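Local coordinates for protein serine--tRNA ligase (Pyrococcus horikoshii, PDB 2DQ0) that attaches serine to tRNA(Ser), and probably also to tRNA(Sec), by way of a seryl-adenylate intermediate made from ATP, at residues 132-142 with 361-369. Residues are numbered along the deposited sequence; the frame is centred on the assembly and turned at random.
Sequences ARVWKGHLERF and WMPGQGKFR. With SO4 (sulfate ion), chain D.
Trp-361 faces the 132-142 segment from the next-to-last position of strand 354-362, which forms with strand 367-376 an antiparallel hairpin of the class II synthetase core sheet, with a G1 beta bulge at Gly-366 and Lys-367. The indole CG lies anti to the backbone N (chi1 175°), which carries the ring toward strand 132-135 and helix 139-146. Phe-142 meets it edge-to-face, CD2 over the six-membered ring and planes at 86°; Ala-132 CB makes a CH-pi contact 3.9 Å from the centroid of the five-membered ring. The indole N-H is spent within the ring plane: NE1 donates to Arg-133 O at 3.2 Å, arriving from above that carbonyl's plane. With an alanine at Trp-361, Arg-133 O is likely to lose this donor and a gap to open beside Phe-142 and Ala-132.

At the turn, Gly-366 CA lies over one face of the His-138 imidazole, 3.5 Å from its centroid, while Trp-135 CE3 covers the opposite face, so the ring is sandwiched. A CB on Gly-366 would run into His-138 CG, and Gly-366 also has a positive phi. His-138 is the N-cap residue of the helix; Arg-141, in the first turn of that helix, reaches the same loop. The bend at chi3 (67°) turns the NE N-H of Arg-141 onto Gly-366 O, 2.7 Å away, with Lys-367 CE lying over the centre of the guanidinium.

Farther out, the Arg-133 side chain leads away to the carbonyls of Asn-420 and Gln-422, and strand 132-135 pairs in parallel with strand 152-155. Asn-420 also bonds Trp-361 O, linking both segments to the end of helix 410-420. Within 361-369, Arg-369 NH1 holds a sulfate, probably from the crystallisation liquor, and its NH2 donates to Gln-365 OE1 at 2.6 Å.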
ATOM      1  N   ALA A 132     -32.011 -16.317   3.732  1.00 49.53           N
ATOM      2  CA  ALA A 132     -31.017 -16.977   2.910  1.00 48.96           C
ATOM      3  C   ALA A 132     -31.580 -17.713   1.719  1.00 52.04           C
ATOM      4  O   ALA A 132     -32.632 -18.345   1.787  1.00 55.00           O
ATOM      5  CB  ALA A 132     -30.206 -17.948   3.763  1.00 48.98           C
ATOM      6  N   ARG A 133     -30.856 -17.622   0.616  1.00 55.73           N
ATOM      7  CA  ARG A 133     -31.239 -18.318  -0.589  1.00 50.57           C
ATOM      8  C   ARG A 133     -30.304 -19.524  -0.627  1.00 50.10           C
ATOM      9  O   ARG A 133     -29.114 -19.389  -0.863  1.00 57.59           O
ATOM     10  CB  ARG A 133     -31.052 -17.405  -1.788  1.00 42.26           C
ATOM     11  CG  ARG A 133     -31.879 -16.114  -1.652  1.00 49.78           C
ATOM     12  CD  ARG A 133     -31.545 -15.064  -2.725  1.00 43.29           C
ATOM     13  NE  ARG A 133     -31.767 -15.544  -4.082  1.00 38.34           N
ATOM     14  CZ  ARG A 133     -31.086 -15.108  -5.139  1.00 52.38           C
ATOM     15  NH1 ARG A 133     -30.141 -14.184  -4.987  1.00 45.52           N
ATOM     16  NH2 ARG A 133     -31.333 -15.603  -6.349  1.00 39.01           N
ATOM     17  N   VAL A 134     -30.866 -20.696  -0.351  1.00 50.23           N
ATOM     18  CA  VAL A 134     -30.132 -21.953  -0.309  1.00 44.39           C
ATOM     19  C   VAL A 134     -30.392 -22.896  -1.484  1.00 47.48           C
ATOM     20  O   VAL A 134     -31.531 -23.113  -1.898  1.00 51.06           O
ATOM     21  CB  VAL A 134     -30.479 -22.744   0.989  1.00 46.24           C
ATOM     22  CG1 VAL A 134     -29.583 -23.985   1.116  1.00 38.55           C
ATOM     23  CG2 VAL A 134     -30.357 -21.829   2.220  1.00 41.51           C
ATOM     24  N   TRP A 135     -29.315 -23.465  -2.007  1.00 50.04           N
ATOM     25  CA  TRP A 135     -29.404 -24.445  -3.087  1.00 49.79           C
ATOM     26  C   TRP A 135     -29.929 -25.745  -2.482  1.00 52.98           C
ATOM     27  O   TRP A 135     -29.543 -26.103  -1.361  1.00 46.84           O
ATOM     28  CB  TRP A 135     -28.029 -24.723  -3.649  1.00 44.20           C
ATOM     29  CG  TRP A 135     -28.004 -25.785  -4.695  1.00 50.78           C
ATOM     30  CD1 TRP A 135     -28.822 -25.883  -5.798  1.00 43.52           C
ATOM     31  CD2 TRP A 135     -27.011 -26.803  -4.838  1.00 40.94           C
ATOM     32  NE1 TRP A 135     -28.380 -26.894  -6.624  1.00 42.19           N
ATOM     33  CE2 TRP A 135     -27.271 -27.475  -6.062  1.00 48.76           C
ATOM     34  CE3 TRP A 135     -25.917 -27.209  -4.059  1.00 48.95           C
ATOM     35  CZ2 TRP A 135     -26.464 -28.543  -6.527  1.00 52.52           C
ATOM     36  CZ3 TRP A 135     -25.107 -28.276  -4.522  1.00 51.41           C
ATOM     37  CH2 TRP A 135     -25.392 -28.925  -5.748  1.00 47.34           C
ATOM     38  N   LYS A 136     -30.782 -26.457  -3.217  1.00 55.63           N
ATOM     39  CA  LYS A 136     -31.330 -27.717  -2.711  1.00 55.49           C
ATOM     40  C   LYS A 136     -30.214 -28.613  -2.153  1.00 51.90           C
ATOM     41  O   LYS A 136     -30.422 -29.281  -1.145  1.00 48.85           O
ATOM     42  CB  LYS A 136     -32.111 -28.461  -3.812  1.00 51.97           C
ATOM     43  CG  LYS A 136     -32.734 -29.790  -3.352  1.00 49.02           C
ATOM     44  CD  LYS A 136     -33.488 -30.452  -4.492  1.00 45.77           C
ATOM     45  CE  LYS A 136     -33.991 -31.829  -4.105  1.00 59.68           C
ATOM     46  NZ  LYS A 136     -34.404 -32.651  -5.291  1.00 63.33           N
ATOM     47  N   GLY A 137     -29.035 -28.575  -2.785  1.00 47.55           N
ATOM     48  CA  GLY A 137     -27.901 -29.389  -2.369  1.00 45.61           C
ATOM     49  C   GLY A 137     -27.086 -28.969  -1.150  1.00 50.69           C
ATOM     50  O   GLY A 137     -26.124 -29.650  -0.784  1.00 48.59           O
ATOM     51  N   HIS A 138     -27.462 -27.867  -0.508  1.00 54.42           N
ATOM     52  CA  HIS A 138     -26.744 -27.365   0.675  1.00 54.33           C
ATOM     53  C   HIS A 138     -27.677 -27.293   1.878  1.00 54.78           C
ATOM     54  O   HIS A 138     -27.300 -26.840   2.948  1.00 56.61           O
ATOM     55  CB  HIS A 138     -26.200 -25.958   0.392  1.00 51.78           C
ATOM     56  CG  HIS A 138     -25.065 -25.926  -0.583  1.00 52.26           C
ATOM     57  ND1 HIS A 138     -24.937 -24.942  -1.540  1.00 52.40           N
ATOM     58  CD2 HIS A 138     -23.993 -26.744  -0.739  1.00 46.66           C
ATOM     59  CE1 HIS A 138     -23.836 -25.157  -2.245  1.00 48.55           C
ATOM     60  NE2 HIS A 138     -23.247 -26.245  -1.780  1.00 53.15           N
ATOM     61  N   LEU A 139     -28.905 -27.744   1.671  1.00 58.10           N
ATOM     62  CA  LEU A 139     -29.956 -27.715   2.671  1.00 57.21           C
ATOM     63  C   LEU A 139     -29.599 -28.233   4.063  1.00 62.56           C
ATOM     64  O   LEU A 139     -29.959 -27.615   5.077  1.00 58.78           O
ATOM     65  CB  LEU A 139     -31.165 -28.467   2.115  1.00 59.36           C
ATOM     66  CG  LEU A 139     -32.535 -28.385   2.798  1.00 55.83           C
ATOM     67  CD1 LEU A 139     -32.592 -29.374   3.926  1.00 60.25           C
ATOM     68  CD2 LEU A 139     -32.817 -26.967   3.256  1.00 56.28           C
ATOM     69  N   GLU A 140     -28.907 -29.363   4.141  1.00 58.06           N
ATOM     70  CA  GLU A 140     -28.575 -29.865   5.461  1.00 65.28           C
ATOM     71  C   GLU A 140     -27.510 -28.980   6.081  1.00 63.77           C
ATOM     72  O   GLU A 140     -27.661 -28.543   7.219  1.00 64.98           O
ATOM     73  CB  GLU A 140     -28.102 -31.330   5.420  1.00 71.85           C
ATOM     74  CG  GLU A 140     -27.824 -31.897   6.812  1.00 80.67           C
ATOM     75  CD  GLU A 140     -28.051 -33.391   6.919  1.00 87.75           C
ATOM     76  OE1 GLU A 140     -27.807 -33.947   8.013  1.00 88.94           O
ATOM     77  OE2 GLU A 140     -28.480 -34.006   5.918  1.00 94.04           O
ATOM     78  N   ARG A 141     -26.442 -28.700   5.335  1.00 59.87           N
ATOM     79  CA  ARG A 141     -25.392 -27.852   5.871  1.00 53.22           C
ATOM     80  C   ARG A 141     -26.010 -26.542   6.342  1.00 52.01           C
ATOM     81  O   ARG A 141     -25.780 -26.105   7.471  1.00 47.61           O
ATOM     82  CB  ARG A 141     -24.305 -27.576   4.823  1.00 54.56           C
ATOM     83  CG  ARG A 141     -23.213 -26.614   5.320  1.00 55.88           C
ATOM     84  CD  ARG A 141     -21.883 -26.806   4.612  1.00 53.97           C
ATOM     85  NE  ARG A 141     -21.936 -26.428   3.206  1.00 53.47           N
ATOM     86  CZ  ARG A 141     -21.108 -26.888   2.275  1.00 57.68           C
ATOM     87  NH1 ARG A 141     -20.152 -27.760   2.595  1.00 51.83           N
ATOM     88  NH2 ARG A 141     -21.243 -26.478   1.018  1.00 48.52           N
ATOM     89  N   PHE A 142     -26.811 -25.918   5.490  1.00 49.49           N
ATOM     90  CA  PHE A 142     -27.421 -24.668   5.880  1.00 52.44           C
ATOM     91  C   PHE A 142     -28.185 -24.786   7.189  1.00 63.17           C
ATOM     92  O   PHE A 142     -28.014 -23.961   8.089  1.00 66.99           O
ATOM     93  CB  PHE A 142     -28.374 -24.157   4.803  1.00 54.07           C
ATOM     94  CG  PHE A 142     -29.218 -23.008   5.273  1.00 61.01           C
ATOM     95  CD1 PHE A 142     -30.452 -23.233   5.886  1.00 58.13           C
ATOM     96  CD2 PHE A 142     -28.727 -21.710   5.223  1.00 60.90           C
ATOM     97  CE1 PHE A 142     -31.176 -22.187   6.451  1.00 53.45           C
ATOM     98  CE2 PHE A 142     -29.448 -20.659   5.788  1.00 64.68           C
ATOM     99  CZ  PHE A 142     -30.676 -20.901   6.406  1.00 52.83           C
ATOM    100  N   TRP A 361     -23.983 -15.432   4.877  1.00 45.26           N
ATOM    101  CA  TRP A 361     -24.397 -16.627   4.188  1.00 40.51           C
ATOM    102  C   TRP A 361     -23.903 -16.434   2.748  1.00 42.92           C
ATOM    103  O   TRP A 361     -24.117 -15.385   2.146  1.00 45.44           O
ATOM    104  CB  TRP A 361     -25.930 -16.755   4.214  1.00 35.95           C
ATOM    105  CG  TRP A 361     -26.360 -17.919   3.392  1.00 36.03           C
ATOM    106  CD1 TRP A 361     -27.060 -17.888   2.218  1.00 37.20           C
ATOM    107  CD2 TRP A 361     -25.990 -19.284   3.606  1.00 33.43           C
ATOM    108  NE1 TRP A 361     -27.146 -19.153   1.681  1.00 39.40           N
ATOM    109  CE2 TRP A 361     -26.497 -20.031   2.513  1.00 44.84           C
ATOM    110  CE3 TRP A 361     -25.278 -19.948   4.613  1.00 30.15           C
ATOM    111  CZ2 TRP A 361     -26.312 -21.423   2.399  1.00 41.43           C
ATOM    112  CZ3 TRP A 361     -25.093 -21.325   4.506  1.00 35.60           C
ATOM    113  CH2 TRP A 361     -25.611 -22.048   3.403  1.00 43.24           C
ATOM    114  N   MET A 362     -23.231 -17.432   2.198  1.00 42.39           N
ATOM    115  CA  MET A 362     -22.726 -17.322   0.842  1.00 37.98           C
ATOM    116  C   MET A 362     -23.427 -18.366  -0.015  1.00 43.20           C
ATOM    117  O   MET A 362     -22.995 -19.516  -0.126  1.00 44.97           O
ATOM    118  CB  MET A 362     -21.202 -17.528   0.834  1.00 46.19           C
ATOM    119  CG  MET A 362     -20.425 -16.524   1.703  1.00 42.31           C
ATOM    120  SD  MET A 362     -20.473 -14.786   1.074  1.00 43.39           S
ATOM    121  CE  MET A 362     -19.163 -14.046   2.061  1.00 37.04           C
ATOM    122  N   PRO A 363     -24.539 -17.970  -0.640  1.00 44.64           N
ATOM    123  CA  PRO A 363     -25.306 -18.887  -1.486  1.00 44.08           C
ATOM    124  C   PRO A 363     -24.482 -19.864  -2.335  1.00 48.59           C
ATOM    125  O   PRO A 363     -24.759 -21.058  -2.344  1.00 56.63           O
ATOM    126  CB  PRO A 363     -26.158 -17.939  -2.321  1.00 42.70           C
ATOM    127  CG  PRO A 363     -26.423 -16.804  -1.345  1.00 46.61           C
ATOM    128  CD  PRO A 363     -25.079 -16.598  -0.703  1.00 40.05           C
ATOM    129  N   GLY A 364     -23.478 -19.356  -3.044  1.00 53.33           N
ATOM    130  CA  GLY A 364     -22.648 -20.202  -3.887  1.00 47.23           C
ATOM    131  C   GLY A 364     -21.806 -21.217  -3.135  1.00 47.19           C
ATOM    132  O   GLY A 364     -21.730 -22.377  -3.514  1.00 50.30           O
ATOM    133  N   GLN A 365     -21.156 -20.784  -2.070  1.00 46.44           N
ATOM    134  CA  GLN A 365     -20.332 -21.675  -1.274  1.00 45.26           C
ATOM    135  C   GLN A 365     -21.182 -22.630  -0.442  1.00 49.62           C
ATOM    136  O   GLN A 365     -20.714 -23.689  -0.023  1.00 48.16           O
ATOM    137  CB  GLN A 365     -19.473 -20.870  -0.312  1.00 45.24           C
ATOM    138  CG  GLN A 365     -18.232 -20.239  -0.915  1.00 56.83           C
ATOM    139  CD  GLN A 365     -17.409 -19.542   0.146  1.00 53.84           C
ATOM    140  OE1 GLN A 365     -17.230 -20.064   1.245  1.00 47.36           O
ATOM    141  NE2 GLN A 365     -16.912 -18.362  -0.170  1.00 59.22           N
ATOM    142  N   GLY A 366     -22.428 -22.246  -0.188  1.00 45.86           N
ATOM    143  CA  GLY A 366     -23.273 -23.073   0.635  1.00 37.13           C
ATOM    144  C   GLY A 366     -22.820 -22.981   2.082  1.00 41.81           C
ATOM    145  O   GLY A 366     -22.931 -23.947   2.820  1.00 49.51           O
ATOM    146  N   LYS A 367     -22.289 -21.837   2.501  1.00 42.39           N
ATOM    147  CA  LYS A 367     -21.862 -21.681   3.898  1.00 52.53           C
ATOM    148  C   LYS A 367     -21.766 -20.240   4.445  1.00 48.32           C
ATOM    149  O   LYS A 367     -21.843 -19.268   3.703  1.00 49.06           O
ATOM    150  CB  LYS A 367     -20.528 -22.413   4.124  1.00 44.71           C
ATOM    151  CG  LYS A 367     -19.480 -22.139   3.104  1.00 54.22           C
ATOM    152  CD  LYS A 367     -18.242 -22.997   3.327  1.00 52.04           C
ATOM    153  CE  LYS A 367     -18.459 -24.467   2.985  1.00 59.97           C
ATOM    154  NZ  LYS A 367     -17.148 -25.207   2.930  1.00 54.33           N
ATOM    155  N   PHE A 368     -21.650 -20.115   5.761  1.00 47.58           N
ATOM    156  CA  PHE A 368     -21.494 -18.802   6.372  1.00 49.05           C
ATOM    157  C   PHE A 368     -19.991 -18.484   6.398  1.00 48.33           C
ATOM    158  O   PHE A 368     -19.186 -19.310   6.817  1.00 42.97           O
ATOM    159  CB  PHE A 368     -22.034 -18.790   7.800  1.00 44.86           C
ATOM    160  CG  PHE A 368     -23.528 -18.863   7.895  1.00 49.76           C
ATOM    161  CD1 PHE A 368     -24.179 -20.095   7.961  1.00 52.52           C
ATOM    162  CD2 PHE A 368     -24.289 -17.692   7.960  1.00 44.75           C
ATOM    163  CE1 PHE A 368     -25.570 -20.158   8.096  1.00 52.59           C
ATOM    164  CE2 PHE A 368     -25.679 -17.738   8.092  1.00 46.25           C
ATOM    165  CZ  PHE A 368     -26.323 -18.970   8.160  1.00 58.14           C
ATOM    166  N   ARG A 369     -19.601 -17.299   5.948  1.00 48.26           N
ATOM    167  CA  ARG A 369     -18.179 -16.959   5.951  1.00 42.51           C
ATOM    168  C   ARG A 369     -17.937 -15.623   6.638  1.00 40.51           C
ATOM    169  O   ARG A 369     -18.701 -14.666   6.430  1.00 33.10           O
ATOM    170  CB  ARG A 369     -17.632 -16.891   4.515  1.00 39.38           C
ATOM    171  CG  ARG A 369     -17.904 -18.112   3.632  1.00 39.27           C
ATOM    172  CD  ARG A 369     -17.425 -19.403   4.263  1.00 47.31           C
ATOM    173  NE  ARG A 369     -16.037 -19.385   4.753  1.00 58.68           N
ATOM    174  CZ  ARG A 369     -14.948 -19.636   4.016  1.00 60.75           C
ATOM    175  NH1 ARG A 369     -13.745 -19.600   4.578  1.00 50.91           N
ATOM    176  NH2 ARG A 369     -15.040 -19.916   2.721  1.00 47.70           N
TER
HETATM  177  S   SO4 D2003     -11.090 -21.402   2.128  1.00107.50           S
HETATM  178  O1  SO4 D2003     -10.402 -20.271   1.472  1.00107.80           O
HETATM  179  O2  SO4 D2003     -12.354 -21.661   1.411  1.00105.08           O
HETATM  180  O3  SO4 D2003     -10.254 -22.622   2.106  1.00107.30           O
HETATM  181  O4  SO4 D2003     -11.358 -21.042   3.532  1.00108.24           O